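PDB 3MCU: dipicolinate synthase, B chain from Bacillus cereus, which is the B subunit of dipicolinate synthase and probably acts with the A subunit to oxidise dihydrodipicolinate to dipicolinate during sporulation, using NADP+. Local coordinates for the interface of chains A and B and the interface of chains A and C. Numbering follows the deposited sequence. Chains: chain A/B/C, Dipicolinate synthase, B chain.

The centres of the C-alpha atoms of contact 1 and contact 2 lie about 13 Å apart, and both contacts draw on the segment 132-137 and helix 138-146 of chain A. Contact 1 uses A:Ala133, A:Leu134 and helix residues on the face turned to chain B; contact 2 uses A:Asp132, A:Leu136, A:Asn137 and A:Asn140, together with helix 95-102, to receive a loop of chain C. One is apolar and two-fold, the other polar, watered and not an exact two-fold. Together they could build the six-copy deposited assembly, although the structure alone does not show that this is the form active in the spore-forming cell.

Contact 1: the interface of chains A and B. Residues chain A 133-134, 138-139, 142-143, 167; chain B 133-134, 138-139, 142-143, 167.
The guanidinium of A:Arg143 carries the carbonyl oxygen A:Val139 O of its own helix over one face, displaced toward the rim, and B:Arg143 holds B:Val139 O in the same way. The two guanidinium groups remain apart: A:Arg143 NH2 and B:Arg143 NH2 are 5.7 Å from each other, so their like charges would be expected to repel mildly at this end of the patch. Across a two-fold axis of the deposited assembly, helix 138-146 of one Flavoprotein-family subunit packs against its twin; the coordinates alone do not show whether this pair forms in the cell. The contact is apolar in its side chains, which also lie against backbone carbonyls, and no polar pair across the interface is close enough to bond.

A:Met142 and B:Met142, both selenomethionine, are the centrepiece, each with 82 Å² of its surface buried by the other chain. CG is anti to the carbonyl carbon, and a bend at chi2 (-53° in A:Met142) turns the selenium end along the interface. The two selenomethionine side chains cross at about a right angle, with A:Met142 CG only 3.3 Å from B:Met142 CG, which marks tight packing near the axis. The same methylene sits over the neighbouring helix start, A:Met142 CG lying 3.2 Å from the carbonyl oxygen B:Gly138 O; glycine has no side chain to hold the helices apart there.

Farther along, each selenomethionine side chain crosses a leucine obliquely, its CE against CD2: A:Leu134 CD2 is 3.5 Å from B:Met142 CE, and B:Leu134 CD2 is 3.6 Å from A:Met142 CE. A:Met167, also selenomethionine, reaches in tip to tip from strand 167-169, its CE 4.0 Å from B:Met142 CE.

Symmetry fails locally at A:Val139 and B:Val139. In A:Val139, CG1 is anti to the backbone N (chi1 -180°), and CG2 faces the backbone of B:Arg143. In B:Val139, CG1 is instead anti to the carbonyl carbon (chi1 -69°), placing this branch 3.8 Å from A:Val139 O while CG2 takes the crowded position.

Contact 2: the interface of chains A and C. Residues chain A 95-96, 99-100, 103, 132, 136-137, 140; chain C 103-107, 115.
The ammonium nitrogen C:Lys115 NZ bonds three waters, 1, 2 and 3, and makes a long salt bridge to A:Asp132, with C:Lys115 NZ 3.9 Å from A:Asp132 OD1; the extended lysine crosses the aspartate at about a right angle. Water 1 links the charges, lying 2.6 Å from A:Asp132 OD2 and also bonding the carbonyl oxygen of C:Ala104. Waters 2 and 3 connect the ammonium to the backbone N of A:Asn96 and A:Gly95, at the start of helix 95-102, and water 2 also bonds the hydroxyl C:Thr106 OG1, which ties it to the loop.

In the deposited assembly that helix receives the loop 103-107 of chain C, a second Flavoprotein-family subunit. A:Asn96 has CG anti to its backbone N, which presents OD1 to C:Thr106 N at 3.0 Å, nearly straight (173° at H) though from above the carbonyl plane. A:Ser99 OG donates to the backbone oxygen C:Asn103 O at 2.6 Å, and A:Asn140 ND2 adds a weak bond to the same atom. A:Asn140 ND2 is itself oriented by A:Asn137 OD1, 2.8 Å away in the plane of both amides.

The amide of A:Asn137, fixed by its ND2 bonds to A:Gly95 O and A:Asp132 OD1, meets the methyl C:Ala104 CB at 3.6 Å from its CG. At the far edge C:Met105 crosses A:Lys100 at about a right angle, its selenomethyl carbon CE 4.1 Å from A:Lys100 CG.

Contact 1: the interface of chains A and B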
ATOM      1  N   ALA A 133      13.166  10.378  -4.213  1.00 25.52           N
ATOM      2  CA  ALA A 133      13.425   9.023  -3.722  1.00 24.86           C
ATOM      3  C   ALA A 133      13.161   8.859  -2.224  1.00 27.19           C
ATOM      4  O   ALA A 133      12.736   7.796  -1.790  1.00 28.88           O
ATOM      5  CB  ALA A 133      14.856   8.581  -4.062  1.00 26.83           C
ATOM      6  N   LEU A 134      13.428   9.899  -1.432  1.00 28.05           N
ATOM      7  CA  LEU A 134      13.166   9.849   0.005  1.00 27.37           C
ATOM      8  C   LEU A 134      11.907  10.648   0.350  1.00 27.52           C
ATOM      9  O   LEU A 134      11.643  10.952   1.513  1.00 30.03           O
ATOM     10  CB  LEU A 134      14.377  10.372   0.788  1.00 30.97           C
ATOM     11  CG  LEU A 134      15.660   9.560   0.570  1.00 33.96           C
ATOM     12  CD1 LEU A 134      16.878  10.355   1.005  1.00 32.55           C
ATOM     13  CD2 LEU A 134      15.583   8.234   1.315  1.00 32.14           C
ATOM     14  N   GLY A 138       9.856   6.956  -2.299  1.00 24.51           N
ATOM     15  CA  GLY A 138      10.508   6.026  -1.400  1.00 24.13           C
ATOM     16  C   GLY A 138       9.794   4.692  -1.296  1.00 25.55           C
ATOM     17  O   GLY A 138      10.424   3.632  -1.369  1.00 24.96           O
ATOM     18  N   VAL A 139       8.478   4.735  -1.130  1.00 25.85           N
ATOM     19  CA  VAL A 139       7.677   3.511  -1.089  1.00 24.36           C
ATOM     20  C   VAL A 139       7.888   2.647  -2.349  1.00 23.37           C
ATOM     21  O   VAL A 139       8.062   1.432  -2.255  1.00 22.83           O
ATOM     22  CB  VAL A 139       6.174   3.829  -0.849  1.00 25.26           C
ATOM     23  CG1 VAL A 139       5.370   2.585  -0.808  1.00 28.79           C
ATOM     24  CG2 VAL A 139       6.007   4.533   0.479  1.00 27.38           C
HETATM   25  N   MSE A 142      11.454   1.007  -2.493  1.00 20.32           N
HETATM   26  CA  MSE A 142      11.537  -0.100  -1.544  1.00 21.92           C
HETATM   27  C   MSE A 142      10.660  -1.297  -1.938  1.00 24.34           C
HETATM   28  O   MSE A 142      10.978  -2.426  -1.588  1.00 23.25           O
HETATM   29  CB  MSE A 142      11.210   0.351  -0.116  1.00 21.16           C
HETATM   30  CG  MSE A 142      12.311   1.153   0.552  1.00 24.81           C
HETATM   31 SE   MSE A 142      14.084   0.252   0.528  1.00 45.57          SE
HETATM   32  CE  MSE A 142      14.903   1.444   1.869  1.00 32.15           C
ATOM     33  N   ARG A 143       9.563  -1.052  -2.658  1.00 21.16           N
ATOM     34  CA  ARG A 143       8.767  -2.157  -3.176  1.00 24.15           C
ATOM     35  C   ARG A 143       9.625  -2.948  -4.175  1.00 21.22           C
ATOM     36  O   ARG A 143       9.708  -4.180  -4.105  1.00 17.43           O
ATOM     37  CB  ARG A 143       7.431  -1.683  -3.808  1.00 23.34           C
ATOM     38  CG  ARG A 143       6.556  -2.834  -4.391  1.00 27.01           C
ATOM     39  CD  ARG A 143       5.086  -2.418  -4.660  1.00 31.02           C
ATOM     40  NE  ARG A 143       4.577  -1.557  -3.585  1.00 34.79           N
ATOM     41  CZ  ARG A 143       4.351  -0.245  -3.700  1.00 35.09           C
ATOM     42  NH1 ARG A 143       4.549   0.389  -4.856  1.00 28.77           N
ATOM     43  NH2 ARG A 143       3.910   0.438  -2.645  1.00 38.73           N
HETATM   44  N   MSE A 167      17.992  10.826  -4.698  1.00 28.14           N
HETATM   45  CA  MSE A 167      18.972   9.729  -4.750  1.00 27.15           C
HETATM   46  C   MSE A 167      19.295   9.307  -6.172  1.00 27.66           C
HETATM   47  O   MSE A 167      18.450   9.364  -7.059  1.00 27.76           O
HETATM   48  CB  MSE A 167      18.569   8.534  -3.877  1.00 27.85           C
HETATM   49  CG  MSE A 167      18.600   8.879  -2.378  1.00 26.92           C
HETATM   50 SE   MSE A 167      18.500   7.327  -1.201  1.00 40.67          SE
HETATM   51  CE  MSE A 167      16.710   6.683  -1.690  1.00 31.29           C
TER
ATOM     52  N   ALA B 133      15.473  -4.108   6.790  1.00 25.50           N
ATOM     53  CA  ALA B 133      15.210  -2.761   6.275  1.00 24.32           C
ATOM     54  C   ALA B 133      15.187  -2.688   4.742  1.00 26.20           C
ATOM     55  O   ALA B 133      14.466  -1.886   4.173  1.00 25.59           O
ATOM     56  CB  ALA B 133      16.230  -1.764   6.838  1.00 25.83           C
ATOM     57  N   LEU B 134      15.999  -3.506   4.080  1.00 27.51           N
ATOM     58  CA  LEU B 134      16.002  -3.551   2.621  1.00 29.06           C
ATOM     59  C   LEU B 134      15.249  -4.793   2.100  1.00 27.36           C
ATOM     60  O   LEU B 134      15.338  -5.146   0.927  1.00 29.85           O
ATOM     61  CB  LEU B 134      17.446  -3.498   2.079  1.00 28.94           C
ATOM     62  CG  LEU B 134      18.205  -2.201   2.398  1.00 31.78           C
ATOM     63  CD1 LEU B 134      19.685  -2.346   2.088  1.00 32.69           C
ATOM     64  CD2 LEU B 134      17.609  -0.984   1.686  1.00 30.46           C
ATOM     65  N   GLY B 138      11.247  -2.401   4.202  1.00 24.51           N
ATOM     66  CA  GLY B 138      11.608  -1.260   3.381  1.00 22.54           C
ATOM     67  C   GLY B 138      10.464  -0.286   3.129  1.00 24.20           C
ATOM     68  O   GLY B 138      10.646   0.931   3.227  1.00 22.13           O
ATOM     69  N   VAL B 139       9.286  -0.807   2.777  1.00 23.77           N
ATOM     70  CA  VAL B 139       8.165   0.067   2.484  1.00 22.46           C
ATOM     71  C   VAL B 139       7.733   0.833   3.743  1.00 22.56           C
ATOM     72  O   VAL B 139       7.428   2.025   3.685  1.00 21.75           O
ATOM     73  CB  VAL B 139       6.954  -0.692   1.853  1.00 27.65           C
ATOM     74  CG1 VAL B 139       7.283  -1.174   0.433  1.00 26.53           C
ATOM     75  CG2 VAL B 139       6.506  -1.847   2.744  1.00 26.46           C
HETATM   76  N   MSE B 142      10.134   3.747   4.436  1.00 20.99           N
HETATM   77  CA  MSE B 142       9.966   4.884   3.529  1.00 21.93           C
HETATM   78  C   MSE B 142       8.635   5.618   3.686  1.00 22.65           C
HETATM   79  O   MSE B 142       8.548   6.819   3.431  1.00 21.53           O
HETATM   80  CB  MSE B 142      10.147   4.454   2.075  1.00 21.65           C
HETATM   81  CG  MSE B 142      11.563   4.095   1.757  1.00 29.45           C
HETATM   82 SE   MSE B 142      12.764   5.627   2.024  1.00 45.37          SE
HETATM   83  CE  MSE B 142      14.339   4.928   1.070  1.00 35.72           C
ATOM     84  N   ARG B 143       7.597   4.893   4.083  1.00 20.88           N
ATOM     85  CA  ARG B 143       6.352   5.535   4.452  1.00 22.16           C
ATOM     86  C   ARG B 143       6.603   6.500   5.623  1.00 21.70           C
ATOM     87  O   ARG B 143       6.149   7.647   5.602  1.00 20.84           O
ATOM     88  CB  ARG B 143       5.265   4.505   4.819  1.00 23.28           C
ATOM     89  CG  ARG B 143       3.989   5.134   5.476  1.00 27.11           C
ATOM     90  CD  ARG B 143       2.753   4.167   5.390  1.00 29.34           C
ATOM     91  NE  ARG B 143       2.832   3.375   4.163  1.00 31.33           N
ATOM     92  CZ  ARG B 143       3.185   2.094   4.111  1.00 36.25           C
ATOM     93  NH1 ARG B 143       3.453   1.413   5.229  1.00 33.98           N
ATOM     94  NH2 ARG B 143       3.256   1.488   2.931  1.00 37.45           N
HETATM   95  N   MSE B 167      19.787  -2.381   8.115  1.00 27.52           N
HETATM   96  CA  MSE B 167      20.173  -0.983   8.269  1.00 28.65           C
HETATM   97  C   MSE B 167      20.047  -0.567   9.721  1.00 27.74           C
HETATM   98  O   MSE B 167      19.167  -1.045  10.431  1.00 28.58           O
HETATM   99  CB  MSE B 167      19.410  -0.055   7.314  1.00 27.34           C
HETATM  100  CG  MSE B 167      19.813  -0.272   5.849  1.00 26.40           C
HETATM  101 SE   MSE B 167      19.336   1.161   4.599  1.00 40.27          SE
HETATM  102  CE  MSE B 167      17.387   1.105   4.751  1.00 25.00           C
TER

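Contact 2: the interface of chains A and C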
ATOM      1  N   GLY A  95      12.092   9.146 -11.820  1.00 27.10           N
ATOM      2  CA  GLY A  95      11.126   8.897 -10.768  1.00 24.08           C
ATOM      3  C   GLY A  95       9.798   8.444 -11.352  1.00 26.31           C
ATOM      4  O   GLY A  95       9.132   7.576 -10.784  1.00 26.23           O
ATOM      5  N   ASN A  96       9.423   9.019 -12.494  1.00 27.41           N
ATOM      6  CA  ASN A  96       8.163   8.688 -13.168  1.00 26.92           C
ATOM      7  C   ASN A  96       8.120   7.226 -13.586  1.00 27.95           C
ATOM      8  O   ASN A  96       7.176   6.495 -13.268  1.00 25.75           O
ATOM      9  CB  ASN A  96       7.963   9.578 -14.395  1.00 28.41           C
ATOM     10  CG  ASN A  96       6.651   9.306 -15.119  1.00 32.72           C
ATOM     11  OD1 ASN A  96       5.569   9.547 -14.583  1.00 36.14           O
ATOM     12  ND2 ASN A  96       6.743   8.837 -16.343  1.00 30.72           N
ATOM     13  N   SER A  99       8.144   4.784 -10.601  1.00 23.56           N
ATOM     14  CA  SER A  99       6.808   4.660 -10.047  1.00 23.70           C
ATOM     15  C   SER A  99       5.915   3.734 -10.886  1.00 21.94           C
ATOM     16  O   SER A  99       5.286   2.827 -10.352  1.00 21.50           O
ATOM     17  CB  SER A  99       6.158   6.040  -9.904  1.00 26.63           C
ATOM     18  OG  SER A  99       4.752   5.927  -9.749  1.00 29.33           O
ATOM     19  N   LYS A 100       5.847   3.974 -12.191  1.00 23.72           N
ATOM     20  CA  LYS A 100       5.055   3.113 -13.078  1.00 26.00           C
ATOM     21  C   LYS A 100       5.533   1.655 -13.007  1.00 24.33           C
ATOM     22  O   LYS A 100       4.724   0.723 -13.006  1.00 22.31           O
ATOM     23  CB  LYS A 100       5.087   3.609 -14.525  1.00 25.48           C
ATOM     24  CG  LYS A 100       4.423   4.949 -14.757  1.00 31.31           C
ATOM     25  CD  LYS A 100       4.227   5.250 -16.249  1.00 34.16           C
ATOM     26  CE  LYS A 100       5.547   5.541 -16.963  1.00 38.49           C
ATOM     27  NZ  LYS A 100       5.413   5.663 -18.471  1.00 39.63           N
ATOM     28  N   ASN A 103       4.340  -0.140 -10.028  1.00 23.02           N
ATOM     29  CA  ASN A 103       2.902  -0.309 -10.068  1.00 25.58           C
ATOM     30  C   ASN A 103       2.415  -1.168 -11.250  1.00 24.62           C
ATOM     31  O   ASN A 103       1.231  -1.351 -11.430  1.00 25.64           O
ATOM     32  CB  ASN A 103       2.212   1.051 -10.045  1.00 25.54           C
ATOM     33  CG  ASN A 103       2.127   1.637  -8.633  1.00 28.89           C
ATOM     34  OD1 ASN A 103       2.862   2.558  -8.291  1.00 30.27           O
ATOM     35  ND2 ASN A 103       1.239   1.094  -7.813  1.00 32.45           N
ATOM     36  N   ASP A 132      12.915  12.756  -5.569  1.00 28.98           N
ATOM     37  CA  ASP A 132      11.871  12.418  -4.584  1.00 28.58           C
ATOM     38  C   ASP A 132      12.001  10.996  -4.008  1.00 29.04           C
ATOM     39  O   ASP A 132      11.058  10.477  -3.384  1.00 26.16           O
ATOM     40  CB  ASP A 132      10.460  12.621  -5.170  1.00 26.14           C
ATOM     41  CG  ASP A 132      10.195  11.757  -6.413  1.00 30.45           C
ATOM     42  OD1 ASP A 132      11.093  10.990  -6.849  1.00 30.03           O
ATOM     43  OD2 ASP A 132       9.073  11.844  -6.966  1.00 32.56           O
ATOM     44  N   LEU A 136       7.828  10.946  -1.740  1.00 24.37           N
ATOM     45  CA  LEU A 136       6.753  10.047  -2.186  1.00 26.70           C
ATOM     46  C   LEU A 136       7.215   8.776  -2.933  1.00 28.83           C
ATOM     47  O   LEU A 136       6.501   7.755  -2.931  1.00 28.51           O
ATOM     48  CB  LEU A 136       5.735  10.808  -3.036  1.00 26.10           C
ATOM     49  CG  LEU A 136       4.804  11.740  -2.239  1.00 29.61           C
ATOM     50  CD1 LEU A 136       4.109  12.761  -3.144  1.00 27.25           C
ATOM     51  CD2 LEU A 136       3.795  10.917  -1.407  1.00 27.49           C
ATOM     52  N   ASN A 137       8.384   8.834  -3.574  1.00 22.12           N
ATOM     53  CA  ASN A 137       8.839   7.703  -4.374  1.00 24.04           C
ATOM     54  C   ASN A 137       9.583   6.648  -3.564  1.00 25.08           C
ATOM     55  O   ASN A 137       9.893   5.576  -4.076  1.00 24.21           O
ATOM     56  CB  ASN A 137       9.697   8.163  -5.545  1.00 23.27           C
ATOM     57  CG  ASN A 137       9.123   7.752  -6.888  1.00 25.83           C
ATOM     58  OD1 ASN A 137       8.434   6.739  -7.006  1.00 23.48           O
ATOM     59  ND2 ASN A 137       9.406   8.549  -7.915  1.00 27.97           N
ATOM     60  N   ASN A 140       7.898   3.280  -3.517  1.00 22.01           N
ATOM     61  CA  ASN A 140       8.079   2.568  -4.783  1.00 22.18           C
ATOM     62  C   ASN A 140       9.460   1.879  -4.905  1.00 22.93           C
ATOM     63  O   ASN A 140       9.560   0.691  -5.239  1.00 22.93           O
ATOM     64  CB  ASN A 140       7.829   3.514  -5.963  1.00 21.02           C
ATOM     65  CG  ASN A 140       6.378   3.992  -6.035  1.00 25.63           C
ATOM     66  OD1 ASN A 140       5.447   3.230  -5.763  1.00 24.89           O
ATOM     67  ND2 ASN A 140       6.183   5.254  -6.412  1.00 23.96           N
TER
ATOM     68  N   ASN C 103       1.274   8.798  -6.259  1.00 23.55           N
ATOM     69  CA  ASN C 103       2.156   7.727  -6.691  1.00 26.13           C
ATOM     70  C   ASN C 103       3.492   8.232  -7.231  1.00 27.41           C
ATOM     71  O   ASN C 103       4.313   7.445  -7.708  1.00 28.12           O
ATOM     72  CB  ASN C 103       1.457   6.865  -7.743  1.00 26.32           C
ATOM     73  CG  ASN C 103       0.452   5.903  -7.130  1.00 28.52           C
ATOM     74  OD1 ASN C 103      -0.766   6.120  -7.192  1.00 29.32           O
ATOM     75  ND2 ASN C 103       0.957   4.835  -6.527  1.00 31.02           N
ATOM     76  N   ALA C 104       3.688   9.546  -7.182  1.00 24.01           N
ATOM     77  CA  ALA C 104       4.946  10.163  -7.611  1.00 26.98           C
ATOM     78  C   ALA C 104       5.223   9.957  -9.108  1.00 30.47           C
ATOM     79  O   ALA C 104       6.361   9.697  -9.524  1.00 29.32           O
ATOM     80  CB  ALA C 104       6.109   9.653  -6.774  1.00 27.04           C
HETATM   81  N   MSE C 105       4.165  10.070  -9.907  1.00 30.57           N
HETATM   82  CA  MSE C 105       4.276  10.164 -11.355  1.00 29.34           C
HETATM   83  C   MSE C 105       4.363  11.634 -11.736  1.00 32.57           C
HETATM   84  O   MSE C 105       3.973  12.510 -10.947  1.00 30.42           O
HETATM   85  CB  MSE C 105       3.063   9.524 -12.014  1.00 28.55           C
HETATM   86  CG  MSE C 105       2.922   8.069 -11.624  1.00 32.50           C
HETATM   87 SE   MSE C 105       1.588   7.039 -12.609  1.00 45.18          SE
HETATM   88  CE  MSE C 105       1.683   7.919 -14.358  1.00 37.01           C
ATOM     89  N   THR C 106       4.880  11.908 -12.929  1.00 30.33           N
ATOM     90  CA  THR C 106       5.106  13.280 -13.346  1.00 32.75           C
ATOM     91  C   THR C 106       4.873  13.455 -14.831  1.00 35.83           C
ATOM     92  O   THR C 106       5.558  14.240 -15.482  1.00 38.14           O
ATOM     93  CB  THR C 106       6.532  13.722 -13.029  1.00 34.75           C
ATOM     94  OG1 THR C 106       7.467  12.890 -13.747  1.00 36.20           O
ATOM     95  CG2 THR C 106       6.786  13.619 -11.537  1.00 30.85           C
ATOM     96  N   ASP C 107       3.896  12.733 -15.367  1.00 35.27           N
ATOM     97  CA  ASP C 107       3.636  12.768 -16.805  1.00 36.76           C
ATOM     98  C   ASP C 107       2.762  13.956 -17.242  1.00 38.71           C
ATOM     99  O   ASP C 107       2.097  13.891 -18.277  1.00 39.91           O
ATOM    100  CB  ASP C 107       3.036  11.440 -17.280  1.00 37.48           C
ATOM    101  CG  ASP C 107       1.686  11.132 -16.634  1.00 40.85           C
ATOM    102  OD1 ASP C 107       1.209  11.927 -15.783  1.00 39.28           O
ATOM    103  OD2 ASP C 107       1.090  10.089 -16.992  1.00 46.75           O
ATOM    104  N   LYS C 115       6.183  18.179  -8.085  1.00 24.48           N
ATOM    105  CA  LYS C 115       7.420  17.492  -7.708  1.00 26.19           C
ATOM    106  C   LYS C 115       8.580  18.469  -7.440  1.00 25.60           C
ATOM    107  O   LYS C 115       9.293  18.344  -6.442  1.00 24.17           O
ATOM    108  CB  LYS C 115       7.822  16.441  -8.774  1.00 27.01           C
ATOM    109  CG  LYS C 115       9.149  15.701  -8.505  1.00 26.86           C
ATOM    110  CD  LYS C 115       9.389  14.584  -9.551  1.00 26.70           C
ATOM    111  CE  LYS C 115      10.708  13.880  -9.353  1.00 29.64           C
ATOM    112  NZ  LYS C 115      10.971  12.785 -10.360  1.00 30.10           N
TER
HETATM  113  O   HOH W   1       8.831  11.001  -9.370  1.00 27.85           O
HETATM  114  O   HOH W   2      10.143  11.997 -13.005  1.00 28.42           O
HETATM  115  O   HOH W   3      13.534  11.679 -11.787  1.00 29.29           O